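Local coordinates for protein alpha-1,3-glucanase (PDB 5ZRU) that probably hydrolyses alpha-1,3-glucan as a GH87-type glucanase, this chain being its catalytic unit, which carries calcium and zinc ions, at residues M90-G102 and D152-Y166. Numbering follows the deposited sequence.
With PE5 (3,6,9,12,15,18,21,24-octaoxahexacosan-1-ol), chain C.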
ATOM      1  N   MET A  90      -3.684  12.628 -19.019  1.00 13.61           N
ATOM      2  CA  MET A  90      -2.401  13.100 -18.517  1.00 12.16           C
ATOM      3  C   MET A  90      -2.515  13.748 -17.144  1.00 15.34           C
ATOM      4  O   MET A  90      -1.487  14.010 -16.510  1.00 19.59           O
ATOM      5  CB  MET A  90      -1.770  14.094 -19.496  1.00 16.97           C
ATOM      6  CG  MET A  90      -1.377  13.476 -20.828  1.00 20.93           C
ATOM      7  SD  MET A  90      -0.147  12.166 -20.604  1.00 23.42           S
ATOM      8  CE  MET A  90       1.180  13.093 -19.852  1.00 22.52           C
ATOM      9  N   GLY A  91      -3.728  14.017 -16.677  1.00 13.88           N
ATOM     10  CA  GLY A  91      -3.932  14.668 -15.401  1.00 10.26           C
ATOM     11  C   GLY A  91      -4.064  16.175 -15.536  1.00 12.62           C
ATOM     12  O   GLY A  91      -3.766  16.781 -16.569  1.00 13.72           O
ATOM     13  N   LEU A  92      -4.522  16.789 -14.450  1.00 11.87           N
ATOM     14  CA  LEU A  92      -4.676  18.231 -14.354  1.00 12.82           C
ATOM     15  C   LEU A  92      -3.873  18.744 -13.166  1.00 14.94           C
ATOM     16  O   LEU A  92      -3.691  18.037 -12.171  1.00 13.19           O
ATOM     17  CB  LEU A  92      -6.152  18.617 -14.181  1.00 11.19           C
ATOM     18  CG  LEU A  92      -7.081  18.265 -15.344  1.00 13.58           C
ATOM     19  CD1 LEU A  92      -8.527  18.460 -14.917  1.00 12.28           C
ATOM     20  CD2 LEU A  92      -6.743  19.130 -16.560  1.00 15.23           C
ATOM     21  N   ASN A  93      -3.401  19.979 -13.268  1.00 10.52           N
ATOM     22  CA  ASN A  93      -2.720  20.631 -12.159  1.00 13.69           C
ATOM     23  C   ASN A  93      -3.643  21.662 -11.524  1.00 14.61           C
ATOM     24  O   ASN A  93      -4.369  22.374 -12.224  1.00 13.55           O
ATOM     25  CB  ASN A  93      -1.425  21.291 -12.630  1.00 14.97           C
ATOM     26  CG  ASN A  93      -0.433  20.282 -13.185  1.00 18.13           C
ATOM     27  OD1 ASN A  93      -0.463  19.112 -12.820  1.00 14.32           O
ATOM     28  ND2 ASN A  93       0.461  20.737 -14.056  1.00 19.94           N
ATOM     29  N   GLY A  94      -3.604  21.741 -10.207  1.00 10.26           N
ATOM     30  CA  GLY A  94      -4.492  22.612  -9.461  1.00 12.42           C
ATOM     31  C   GLY A  94      -3.907  22.913  -8.111  1.00 10.45           C
ATOM     32  O   GLY A  94      -2.676  22.882  -7.931  1.00 12.68           O
ATOM     33  N   SER A  95      -4.766  23.178  -7.136  1.00 10.38           N
ATOM     34  CA  SER A  95      -4.287  23.589  -5.824  1.00 11.65           C
ATOM     35  C   SER A  95      -5.458  23.654  -4.859  1.00 11.91           C
ATOM     36  O   SER A  95      -6.620  23.728  -5.268  1.00 12.19           O
ATOM     37  CB  SER A  95      -3.588  24.953  -5.886  1.00 13.83           C
ATOM     38  OG  SER A  95      -4.511  25.976  -6.253  1.00 13.77           O
ATOM     39  N   LEU A  96      -5.130  23.642  -3.567  1.00 10.07           N
ATOM     40  CA  LEU A  96      -6.065  23.998  -2.508  1.00 12.96           C
ATOM     41  C   LEU A  96      -5.332  24.886  -1.510  1.00 12.67           C
ATOM     42  O   LEU A  96      -4.113  24.794  -1.367  1.00 12.46           O
ATOM     43  CB  LEU A  96      -6.643  22.757  -1.804  1.00 11.09           C
ATOM     44  CG  LEU A  96      -7.739  21.983  -2.546  1.00 11.77           C
ATOM     45  CD1 LEU A  96      -8.062  20.685  -1.820  1.00  8.20           C
ATOM     46  CD2 LEU A  96      -9.017  22.821  -2.710  1.00 10.12           C
ATOM     47  N   ASP A  97      -6.083  25.750  -0.828  1.00 10.10           N
ATOM     48  CA  ASP A  97      -5.534  26.699   0.129  1.00 12.57           C
ATOM     49  C   ASP A  97      -5.682  26.167   1.550  1.00 12.33           C
ATOM     50  O   ASP A  97      -6.642  25.466   1.873  1.00 12.75           O
ATOM     51  CB  ASP A  97      -6.240  28.057   0.025  1.00 14.00           C
ATOM     52  CG  ASP A  97      -5.885  28.811  -1.257  1.00 16.13           C
ATOM     53  OD1 ASP A  97      -4.923  28.418  -1.941  1.00 16.80           O
ATOM     54  OD2 ASP A  97      -6.573  29.798  -1.588  1.00 18.30           O
ATOM     55  N   VAL A  98      -4.718  26.516   2.401  1.00 12.32           N
ATOM     56  CA  VAL A  98      -4.692  26.106   3.802  1.00 13.57           C
ATOM     57  C   VAL A  98      -4.748  27.359   4.663  1.00 13.26           C
ATOM     58  O   VAL A  98      -3.952  28.283   4.464  1.00 15.94           O
ATOM     59  CB  VAL A  98      -3.426  25.290   4.124  1.00 11.90           C
ATOM     60  CG1 VAL A  98      -3.423  24.838   5.594  1.00 12.57           C
ATOM     61  CG2 VAL A  98      -3.298  24.101   3.171  1.00 12.72           C
ATOM     62  N   TYR A  99      -5.695  27.398   5.597  1.00 12.42           N
ATOM     63  CA  TYR A  99      -5.802  28.472   6.577  1.00 16.62           C
ATOM     64  C   TYR A  99      -5.645  27.891   7.972  1.00 16.38           C
ATOM     65  O   TYR A  99      -6.136  26.799   8.253  1.00 15.14           O
ATOM     66  CB  TYR A  99      -7.157  29.208   6.486  1.00 16.41           C
ATOM     67  CG  TYR A  99      -7.389  29.932   5.178  1.00 18.21           C
ATOM     68  CD1 TYR A  99      -7.794  29.242   4.042  1.00 15.26           C
ATOM     69  CD2 TYR A  99      -7.221  31.306   5.084  1.00 19.21           C
ATOM     70  CE1 TYR A  99      -8.011  29.902   2.846  1.00 21.16           C
ATOM     71  CE2 TYR A  99      -7.439  31.977   3.893  1.00 21.94           C
ATOM     72  CZ  TYR A  99      -7.835  31.268   2.780  1.00 23.74           C
ATOM     73  OH  TYR A  99      -8.053  31.923   1.591  1.00 17.77           O
ATOM     74  N   VAL A 100      -4.961  28.622   8.846  1.00 17.13           N
ATOM     75  CA  VAL A 100      -4.868  28.261  10.256  1.00 13.92           C
ATOM     76  C   VAL A 100      -5.445  29.409  11.061  1.00 17.90           C
ATOM     77  O   VAL A 100      -4.953  30.540  10.970  1.00 16.62           O
ATOM     78  CB  VAL A 100      -3.427  27.963  10.684  1.00 18.92           C
ATOM     79  CG1 VAL A 100      -3.404  27.564  12.153  1.00 18.10           C
ATOM     80  CG2 VAL A 100      -2.846  26.860   9.820  1.00 13.98           C
ATOM     81  N   ASN A 101      -6.488  29.120  11.835  1.00 15.40           N
ATOM     82  CA  ASN A 101      -7.162  30.142  12.636  1.00 22.66           C
ATOM     83  C   ASN A 101      -7.538  31.345  11.776  1.00 25.27           C
ATOM     84  O   ASN A 101      -7.478  32.495  12.216  1.00 24.35           O
ATOM     85  CB  ASN A 101      -6.288  30.554  13.824  1.00 22.68           C
ATOM     86  CG  ASN A 101      -5.996  29.393  14.751  1.00 18.69           C
ATOM     87  OD1 ASN A 101      -6.874  28.580  15.027  1.00 20.46           O
ATOM     88  ND2 ASN A 101      -4.763  29.307  15.237  1.00 17.39           N
ATOM     89  N   GLY A 102      -7.914  31.071  10.522  1.00 20.73           N
ATOM     90  CA  GLY A 102      -8.358  32.098   9.601  1.00 23.64           C
ATOM     91  C   GLY A 102      -7.263  32.785   8.813  1.00 21.78           C
ATOM     92  O   GLY A 102      -7.574  33.569   7.909  1.00 22.87           O
ATOM     93  N   ASP A 152      -6.269  24.937  17.647  1.00 21.39           N
ATOM     94  CA  ASP A 152      -6.114  25.541  16.330  1.00 18.15           C
ATOM     95  C   ASP A 152      -7.143  24.955  15.376  1.00 17.28           C
ATOM     96  O   ASP A 152      -7.539  23.796  15.495  1.00 17.58           O
ATOM     97  CB  ASP A 152      -4.713  25.288  15.764  1.00 16.64           C
ATOM     98  CG  ASP A 152      -3.652  26.178  16.377  1.00 24.98           C
ATOM     99  OD1 ASP A 152      -3.998  27.172  17.067  1.00 21.17           O
ATOM    100  OD2 ASP A 152      -2.459  25.872  16.172  1.00 21.94           O
ATOM    101  N   THR A 153      -7.580  25.761  14.419  1.00 18.83           N
ATOM    102  CA  THR A 153      -8.407  25.262  13.333  1.00 17.46           C
ATOM    103  C   THR A 153      -7.579  25.275  12.061  1.00 21.72           C
ATOM    104  O   THR A 153      -6.933  26.278  11.750  1.00 19.72           O
ATOM    105  CB  THR A 153      -9.673  26.097  13.154  1.00 20.16           C
ATOM    106  OG1 THR A 153      -9.310  27.449  12.854  1.00 29.01           O
ATOM    107  CG2 THR A 153     -10.509  26.056  14.425  1.00 21.39           C
ATOM    108  N   ILE A 154      -7.565  24.155  11.347  1.00 15.68           N
ATOM    109  CA  ILE A 154      -6.925  24.085  10.041  1.00 12.27           C
ATOM    110  C   ILE A 154      -8.024  23.859   9.015  1.00 13.14           C
ATOM    111  O   ILE A 154      -8.866  22.960   9.170  1.00 11.62           O
ATOM    112  CB  ILE A 154      -5.830  23.001   9.988  1.00 14.46           C
ATOM    113  CG1 ILE A 154      -5.239  22.904   8.568  1.00 15.09           C
ATOM    114  CG2 ILE A 154      -6.366  21.676  10.532  1.00 12.30           C
ATOM    115  CD1 ILE A 154      -3.916  22.101   8.479  1.00 14.80           C
ATOM    116  N   ARG A 155      -8.067  24.733   8.017  1.00 14.44           N
ATOM    117  CA  ARG A 155      -9.109  24.726   7.004  1.00 12.48           C
ATOM    118  C   ARG A 155      -8.467  24.447   5.659  1.00 12.79           C
ATOM    119  O   ARG A 155      -7.440  25.050   5.326  1.00 13.88           O
ATOM    120  CB  ARG A 155      -9.862  26.062   6.960  1.00 13.03           C
ATOM    121  CG  ARG A 155     -10.809  26.179   5.779  1.00 15.29           C
ATOM    122  CD  ARG A 155     -11.466  27.551   5.698  1.00 17.40           C
ATOM    123  NE  ARG A 155     -12.283  27.837   6.867  1.00 23.95           N
ATOM    124  CZ  ARG A 155     -13.251  28.751   6.890  1.00 24.53           C
ATOM    125  NH1 ARG A 155     -13.531  29.455   5.799  1.00 25.92           N
ATOM    126  NH2 ARG A 155     -13.937  28.953   7.998  1.00 22.05           N
ATOM    127  N   ILE A 156      -9.063  23.527   4.906  1.00 11.65           N
ATOM    128  CA  ILE A 156      -8.716  23.277   3.511  1.00 12.31           C
ATOM    129  C   ILE A 156      -9.818  23.896   2.663  1.00 10.26           C
ATOM    130  O   ILE A 156     -10.985  23.519   2.791  1.00 11.86           O
ATOM    131  CB  ILE A 156      -8.589  21.774   3.217  1.00  9.89           C
ATOM    132  CG1 ILE A 156      -7.652  21.075   4.221  1.00 11.08           C
ATOM    133  CG2 ILE A 156      -8.134  21.558   1.780  1.00 11.89           C
ATOM    134  CD1 ILE A 156      -6.253  21.671   4.305  1.00 11.47           C
ATOM    135  N   GLN A 157      -9.466  24.833   1.789  1.00 12.69           N
ATOM    136  CA  GLN A 157     -10.485  25.605   1.090  1.00 10.41           C
ATOM    137  C   GLN A 157     -10.156  25.729  -0.391  1.00 12.44           C
ATOM    138  O   GLN A 157      -9.005  25.971  -0.769  1.00 13.11           O
ATOM    139  CB  GLN A 157     -10.633  27.000   1.728  1.00 12.77           C
ATOM    140  CG  GLN A 157     -11.633  27.915   1.018  1.00 11.92           C
ATOM    141  CD  GLN A 157     -11.973  29.149   1.832  1.00 18.33           C
ATOM    142  OE1 GLN A 157     -12.190  29.067   3.044  1.00 20.04           O
ATOM    143  NE2 GLN A 157     -12.014  30.301   1.174  1.00 19.67           N
ATOM    144  N   LYS A 158     -11.177  25.567  -1.229  1.00 10.54           N
ATOM    145  CA  LYS A 158     -11.027  25.826  -2.653  1.00 11.04           C
ATOM    146  C   LYS A 158     -11.084  27.327  -2.922  1.00 13.29           C
ATOM    147  O   LYS A 158     -11.954  28.032  -2.395  1.00 14.27           O
ATOM    148  CB  LYS A 158     -12.112  25.101  -3.441  1.00 11.23           C
ATOM    149  CG  LYS A 158     -12.051  25.405  -4.923  1.00 11.60           C
ATOM    150  CD  LYS A 158     -13.125  24.673  -5.708  1.00 10.21           C
ATOM    151  CE  LYS A 158     -13.321  25.312  -7.099  1.00 13.35           C
ATOM    152  NZ  LYS A 158     -12.121  25.165  -8.002  1.00 11.66           N
ATOM    153  N   SER A 159     -10.168  27.814  -3.748  1.00 12.26           N
ATOM    154  CA  SER A 159     -10.065  29.232  -4.048  1.00 14.86           C
ATOM    155  C   SER A 159     -10.762  29.538  -5.369  1.00 14.58           C
ATOM    156  O   SER A 159     -11.464  28.695  -5.939  1.00 12.26           O
ATOM    157  CB  SER A 159      -8.593  29.653  -4.101  1.00 15.28           C
ATOM    158  OG  SER A 159      -7.987  29.205  -5.307  1.00 15.06           O
ATOM    159  N   GLY A 160     -10.549  30.759  -5.879  1.00 14.26           N
ATOM    160  CA  GLY A 160     -11.003  31.139  -7.199  1.00 12.58           C
ATOM    161  C   GLY A 160     -10.092  30.735  -8.330  1.00 16.25           C
ATOM    162  O   GLY A 160     -10.338  31.115  -9.480  1.00 14.70           O
ATOM    163  N   ALA A 161      -9.045  29.954  -8.036  1.00 13.02           N
ATOM    164  CA  ALA A 161      -8.025  29.646  -9.037  1.00 17.85           C
ATOM    165  C   ALA A 161      -8.592  28.916 -10.254  1.00 15.12           C
ATOM    166  O   ALA A 161      -8.186  29.191 -11.389  1.00 17.49           O
ATOM    167  CB  ALA A 161      -6.910  28.815  -8.401  1.00 15.10           C
ATOM    168  N   ASP A 162      -9.490  27.951 -10.052  1.00 13.45           N
ATOM    169  CA  ASP A 162      -9.921  27.140 -11.188  1.00 15.55           C
ATOM    170  C   ASP A 162     -11.365  26.692 -10.990  1.00 12.04           C
ATOM    171  O   ASP A 162     -11.998  27.008  -9.983  1.00 13.22           O
ATOM    172  CB  ASP A 162      -8.975  25.941 -11.403  1.00 13.75           C
ATOM    173  CG  ASP A 162      -8.961  24.968 -10.224  1.00 17.16           C
ATOM    174  OD1 ASP A 162     -10.040  24.631  -9.690  1.00 13.01           O
ATOM    175  OD2 ASP A 162      -7.857  24.518  -9.840  1.00 15.98           O
ATOM    176  N   SER A 163     -11.874  25.942 -11.973  1.00 13.71           N
ATOM    177  CA  SER A 163     -13.226  25.396 -11.996  1.00 14.01           C
ATOM    178  C   SER A 163     -13.316  23.975 -11.460  1.00 12.23           C
ATOM    179  O   SER A 163     -14.402  23.382 -11.508  1.00 14.60           O
ATOM    180  CB  SER A 163     -13.774  25.378 -13.430  1.00 16.50           C
ATOM    181  OG  SER A 163     -13.886  26.675 -13.962  1.00 25.47           O
ATOM    182  N   LEU A 164     -12.211  23.393 -11.006  1.00 11.77           N
ATOM    183  CA  LEU A 164     -12.202  21.969 -10.708  1.00 12.82           C
ATOM    184  C   LEU A 164     -12.865  21.700  -9.369  1.00 13.36           C
ATOM    185  O   LEU A 164     -12.714  22.472  -8.417  1.00 10.61           O
ATOM    186  CB  LEU A 164     -10.768  21.426 -10.700  1.00 11.90           C
ATOM    187  CG  LEU A 164      -9.915  21.688 -11.937  1.00 13.00           C
ATOM    188  CD1 LEU A 164      -8.524  21.057 -11.783  1.00 12.36           C
ATOM    189  CD2 LEU A 164     -10.604  21.190 -13.198  1.00 13.99           C
ATOM    190  N   GLU A 165     -13.608  20.596  -9.295  1.00 10.74           N
ATOM    191  CA  GLU A 165     -14.104  20.111  -8.020  1.00 13.25           C
ATOM    192  C   GLU A 165     -13.030  19.248  -7.377  1.00 11.63           C
ATOM    193  O   GLU A 165     -12.526  18.309  -7.997  1.00 11.60           O
ATOM    194  CB  GLU A 165     -15.398  19.313  -8.181  1.00 14.75           C
ATOM    195  CG  GLU A 165     -15.797  18.528  -6.924  1.00 19.91           C
ATOM    196  CD  GLU A 165     -17.225  17.985  -6.970  1.00 24.33           C
ATOM    197  OE1 GLU A 165     -18.074  18.588  -7.658  1.00 29.07           O
ATOM    198  OE2 GLU A 165     -17.505  16.956  -6.310  1.00 21.24           O
ATOM    199  N   TYR A 166     -12.678  19.583  -6.148  1.00 12.71           N
ATOM    200  CA  TYR A 166     -11.740  18.805  -5.358  1.00 11.06           C
ATOM    201  C   TYR A 166     -12.514  18.020  -4.309  1.00 13.77           C
ATOM    202  O   TYR A 166     -13.652  18.349  -3.969  1.00 13.93           O
ATOM    203  CB  TYR A 166     -10.716  19.729  -4.680  1.00  8.35           C
ATOM    204  CG  TYR A 166      -9.852  20.491  -5.645  1.00  9.84           C
ATOM    205  CD1 TYR A 166     -10.289  21.682  -6.204  1.00  9.71           C
ATOM    206  CD2 TYR A 166      -8.592  20.021  -5.999  1.00 11.67           C
ATOM    207  CE1 TYR A 166      -9.500  22.378  -7.096  1.00 11.66           C
ATOM    208  CE2 TYR A 166      -7.796  20.712  -6.880  1.00 10.79           C
ATOM    209  CZ  TYR A 166      -8.258  21.897  -7.424  1.00 10.19           C
ATOM    210  OH  TYR A 166      -7.469  22.587  -8.308  1.00 10.84           O
TER
HETATM  211  C48 PE5 C 601       8.261  15.972 -11.420  1.00 21.35           C
HETATM  212  C50 PE5 C 601       6.959  15.165 -11.371  1.00 21.41           C
HETATM  213  O1  PE5 C 601       5.898  15.931 -11.877  1.00 28.07           O
HETATM  214  C1  PE5 C 601       4.667  15.264 -11.945  1.00 25.78           C
HETATM  215  C2  PE5 C 601       3.542  16.234 -12.317  1.00 22.90           C
HETATM  216  O2  PE5 C 601       3.379  17.180 -11.298  1.00 21.48           O
HETATM  217  C3  PE5 C 601       2.482  18.219 -11.570  1.00 23.37           C
HETATM  218  C4  PE5 C 601       2.463  19.205 -10.395  1.00 22.27           C
HETATM  219  O3  PE5 C 601       2.137  18.530  -9.209  1.00 27.46           O
HETATM  220  C5  PE5 C 601       1.995  19.318  -8.058  1.00 20.78           C
HETATM  221  C6  PE5 C 601       2.773  18.705  -6.884  1.00 31.37           C
HETATM  222  O4  PE5 C 601       2.001  17.778  -6.164  1.00 30.13           O
HETATM  223  C7  PE5 C 601       2.671  16.620  -5.736  1.00 27.79           C
HETATM  224  C8  PE5 C 601       3.939  16.987  -4.962  1.00 30.45           C
HETATM  225  O5  PE5 C 601       4.760  15.867  -4.860  1.00 33.05           O
HETATM  226  C9  PE5 C 601       6.062  16.129  -4.411  1.00 30.07           C
HETATM  227  C10 PE5 C 601       6.183  15.659  -2.968  1.00 27.79           C
HETATM  228  O6  PE5 C 601       6.644  16.713  -2.177  1.00 27.56           O
HETATM  229  C11 PE5 C 601       6.367  16.584  -0.813  1.00 27.21           C
HETATM  230  C12 PE5 C 601       6.644  17.899  -0.096  1.00 25.99           C
HETATM  231  O7  PE5 C 601       7.654  17.647   0.831  1.00 24.43           O
HETATM  232  C13 PE5 C 601       7.502  18.289   2.064  1.00 21.91           C
HETATM  233  C14 PE5 C 601       8.884  18.455   2.689  1.00 23.80           C
HETATM  234  O8  PE5 C 601       9.800  18.711   1.663  1.00 25.64           O
HETATM  235  C15 PE5 C 601      11.144  18.823   2.053  1.00 24.84           C
HETATM  236  C16 PE5 C 601      11.647  20.241   1.746  1.00 22.55           C
HETATM  237  O52 PE5 C 601      12.509  20.238   0.643  1.00 32.17           O
HETATM  238  O   HOH W   1      -6.229  24.130 -12.200  1.00 17.08           O
HETATM  239  O   HOH W   2      -8.179  25.940  -5.280  1.00 14.95           O
HETATM  240  O   HOH W   3      -5.844  27.573  -4.549  1.00 17.43           O
HETATM  241  O   HOH W   4      -5.536  25.899  -8.884  1.00 18.01           O
HETATM  242  O   HOH W   5      -8.680  28.244   9.689  1.00 19.02           O
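Backbone hydrogen bonds pair D97 with Q157 and Y99 with R155, each pair bonded in both directions, R155 N to Y99 O being 2.8 Å; V98-I156 and V100-I154 are the non-hydrogen-bonded pairs. The strand axes run 161° apart, hence antiparallel. At the turn end N101 N donates to T153 O in the carbonyl plane (2.9 Å), and N101 OD1 takes the return bond from T153 N, the donor 39° out of the amide plane. N101 ND2 points almost straight at D152 OD1 (2.9 Å), meeting that carboxylate from above its plane. D152 OD2 bonds Q149 N.

Strands 93-100 and 153-157 are neighbours in a five-stranded antiparallel sheet of the D1 catalytic region, with 103-111 beyond the first and 63-67 beyond the second. The apolar face carrying V98, V100, I154 and I156 turns toward strand 166-174 of the other D1 sheet, as in a beta-sandwich; I156 CD1 lies 4.0 Å from V98 CG2. On the opposite face R155 NH1 donates to Q157 OE1 in the guanidinium plane, and R155 NE donates to Q65 OE1 of strand 63-67.

Past the ladder, L96 CD2 makes a CH-pi contact over one face of the Y166 ring, offset toward the rim, 4.2 Å from the centroid; the CG of L96 lies beside its own backbone N (chi1 -77°), and with CD1 extended, CD2 falls over the ring. Y166 OH accepts from S95 N (3.0 Å) and donates in the ring plane to D162 OD2, a very short 2.5 Å. A phenylalanine here would probably keep the L96 contact but leave S95 N and D162 OD2 without their shared hydroxyl. Water 3 links S95 OG, D97 OD1 and S159 OG; D97 OD1 also hydrogen-bonds T107 OG1 of strand 103-111.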